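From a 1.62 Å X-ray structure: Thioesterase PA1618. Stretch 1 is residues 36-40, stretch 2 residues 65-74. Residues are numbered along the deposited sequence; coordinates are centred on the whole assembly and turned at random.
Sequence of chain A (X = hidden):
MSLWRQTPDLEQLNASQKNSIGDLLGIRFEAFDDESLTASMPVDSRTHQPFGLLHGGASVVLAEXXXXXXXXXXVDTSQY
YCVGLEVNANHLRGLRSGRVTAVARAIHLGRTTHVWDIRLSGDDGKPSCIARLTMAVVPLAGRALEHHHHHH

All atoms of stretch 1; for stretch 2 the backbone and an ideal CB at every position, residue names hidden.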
# COMPACT_ATOMS: atom_id res chain seq x y z
N SER A 36 20.14 7.46 9.30
CA SER A 36 19.86 6.63 8.12
C SER A 36 20.80 5.45 7.99
O SER A 36 21.88 5.42 8.58
CB SER A 36 19.91 7.48 6.84
OG SER A 36 21.23 7.89 6.56
N LEU A 37 20.38 4.47 7.19
CA LEU A 37 21.18 3.28 6.91
C LEU A 37 21.06 3.04 5.41
O LEU A 37 19.98 3.21 4.85
CB LEU A 37 20.65 2.09 7.72
CG LEU A 37 21.40 0.76 7.57
CD1 LEU A 37 22.87 0.89 7.98
CD2 LEU A 37 20.71 -0.36 8.35
N THR A 38 22.17 2.67 4.77
CA THR A 38 22.22 2.57 3.31
C THR A 38 22.75 1.20 2.87
O THR A 38 23.72 0.70 3.45
CB THR A 38 23.14 3.68 2.72
OG1 THR A 38 22.61 4.98 3.04
CG2 THR A 38 23.26 3.55 1.20
N ALA A 39 22.10 0.59 1.88
CA ALA A 39 22.55 -0.68 1.30
C ALA A 39 22.34 -0.62 -0.20
O ALA A 39 21.45 0.07 -0.67
CB ALA A 39 21.77 -1.86 1.88
N SER A 40 23.14 -1.38 -0.95
CA SER A 40 23.01 -1.43 -2.40
C SER A 40 22.96 -2.87 -2.88
O SER A 40 23.26 -3.79 -2.12
CB SER A 40 24.16 -0.69 -3.08
OG SER A 40 25.37 -1.41 -2.91
N UNK A 65 15.12 -5.93 3.46
CA UNK A 65 16.38 -6.28 4.12
C UNK A 65 16.89 -5.09 4.91
O UNK A 65 17.29 -5.22 6.06
CB UNK A 65 17.43 -6.73 3.10
N UNK A 66 16.88 -3.93 4.26
CA UNK A 66 17.42 -2.71 4.82
C UNK A 66 16.59 -2.26 6.01
O UNK A 66 17.12 -2.02 7.08
CB UNK A 66 17.48 -1.61 3.76
N UNK A 67 15.28 -2.17 5.83
CA UNK A 67 14.41 -1.73 6.91
C UNK A 67 14.35 -2.70 8.08
O UNK A 67 14.25 -2.27 9.23
CB UNK A 67 13.00 -1.50 6.37
N UNK A 68 14.40 -4.00 7.80
CA UNK A 68 14.36 -4.98 8.89
C UNK A 68 15.63 -4.90 9.72
O UNK A 68 15.59 -5.01 10.96
CB UNK A 68 14.18 -6.40 8.34
N UNK A 69 16.76 -4.70 9.06
CA UNK A 69 18.03 -4.56 9.76
C UNK A 69 18.03 -3.27 10.58
O UNK A 69 18.48 -3.24 11.73
CB UNK A 69 19.20 -4.57 8.77
N UNK A 70 17.51 -2.20 9.99
CA UNK A 70 17.35 -0.94 10.72
C UNK A 70 16.51 -1.13 11.99
O UNK A 70 16.87 -0.60 13.05
CB UNK A 70 16.70 0.11 9.82
N UNK A 71 15.40 -1.87 11.90
CA UNK A 71 14.59 -2.16 13.09
C UNK A 71 15.35 -2.94 14.14
O UNK A 71 15.26 -2.65 15.33
CB UNK A 71 13.33 -2.94 12.69
N UNK A 72 16.11 -3.94 13.70
CA UNK A 72 16.92 -4.71 14.63
C UNK A 72 17.92 -3.88 15.40
O UNK A 72 18.21 -4.17 16.56
CB UNK A 72 17.66 -5.81 13.87
N UNK A 73 18.42 -2.82 14.77
CA UNK A 73 19.40 -1.93 15.40
C UNK A 73 18.74 -0.92 16.32
O UNK A 73 19.42 -0.14 16.98
CB UNK A 73 20.21 -1.20 14.33
N UNK A 74 17.41 -0.94 16.36
CA UNK A 74 16.66 0.03 17.16
C UNK A 74 15.91 -0.58 18.34
O UNK A 74 15.47 0.14 19.23
CB UNK A 74 15.66 0.76 16.26

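Stretch 1 is a strand whose side chains alternate, so that Leu 37 and Ala 39 turn toward the helix of stretch 2 while Thr 38 points away. What it offers is a greasy strip, and the two axes, 8.8 Å apart at closest approach, run at 144°, nearer antiparallel.

Position 65 is helical and its CA-to-CB bond points toward the strand, but no atom of stretch 1 lies within 5.5 Å of the ideal CB. The strand therefore hardly restricts the choice, and small or polar residues would do. It is Ser 65, its OG hydrogen-bonded elsewhere in the structure.

At position 66 the CB points toward the strand, 4.7 Å from Ala 39 CB, and the small methyl of Ala 39 leaves space beside the branched Leu 37. A medium-sized aliphatic residue such as leucine, isoleucine or methionine would fill it. The residue is Leu 66, with chi1 t and chi2 p; its CD1 packs 3.6 Å from Leu 37 CG and 4.1 Å from Ala 39 CB, bridging the two inward-facing residues.

Position 67 points away and has ordinary helical angles, so stretch 1 does not predict its residue: Gly 67. Position 68 is out of reach and equally free; Ser 68 occupies it.

At 69 the ideal CB lies 4.5 Å from Leu 37 CD2, on the flank of that side chain, where an aliphatic chain could graze it. Met 69 does so modestly: its CG is 4.4 Å from Leu 37 CD2, and the end of the side chain leads away.

Position 70 faces Leu 37 squarely, its ideal CB only 4.3 Å from Leu 37 CD2 and the CA atoms of the two residues 6.9 Å apart. A small apolar residue suits so close an approach. Ala 70 brings CB to 4.2 Å from Leu 37 CD2, while the backbone Ala 70 N, 4.0 Å from the same methyl, is already hydrogen-bonded to Leu 66 O within the helix.

Positions 71 and 72 are out of reach and unconstrained by the strand; they are Ser 71 and Tyr 72, whose hydroxyls both form hydrogen bonds elsewhere in the structure.

Position 73, just past the helix, points toward the strand from farther off, so a longer apolar side chain is needed to make contact. Leu 73, with chi1 m and chi2 t, places CD1 4.1 Å from Leu 37 CD2. Position 74 is out of reach and holds Cys 74.

Stretch 2, residues 65-74: SLGSMASYLC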
# COMPACT_ATOMS: atom_id res chain seq x y z
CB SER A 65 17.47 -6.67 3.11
OG SER A 65 17.43 -8.05 2.83
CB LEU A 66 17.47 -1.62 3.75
CG LEU A 66 18.01 -0.27 4.20
CD1 LEU A 66 19.39 -0.44 4.84
CD2 LEU A 66 18.10 0.67 3.01
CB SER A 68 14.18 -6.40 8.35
OG SER A 68 12.93 -6.49 7.67
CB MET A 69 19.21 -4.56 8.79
CG MET A 69 20.56 -4.63 9.48
SD MET A 69 20.77 -6.24 10.25
CE MET A 69 21.05 -7.27 8.80
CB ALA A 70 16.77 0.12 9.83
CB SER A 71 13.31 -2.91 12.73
OG SER A 71 12.31 -1.99 12.37
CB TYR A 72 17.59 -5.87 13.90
CG TYR A 72 16.78 -7.12 14.04
CD1 TYR A 72 16.84 -7.86 15.21
CD2 TYR A 72 15.93 -7.54 13.02
CE1 TYR A 72 16.08 -9.01 15.36
CE2 TYR A 72 15.17 -8.68 13.16
CZ TYR A 72 15.25 -9.42 14.33
OH TYR A 72 14.50 -10.56 14.46
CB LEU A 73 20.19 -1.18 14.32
CG LEU A 73 21.10 -2.03 13.42
CD1 LEU A 73 21.58 -1.23 12.24
CD2 LEU A 73 22.29 -2.53 14.23
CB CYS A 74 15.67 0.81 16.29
SG CYS A 74 16.44 1.96 15.15
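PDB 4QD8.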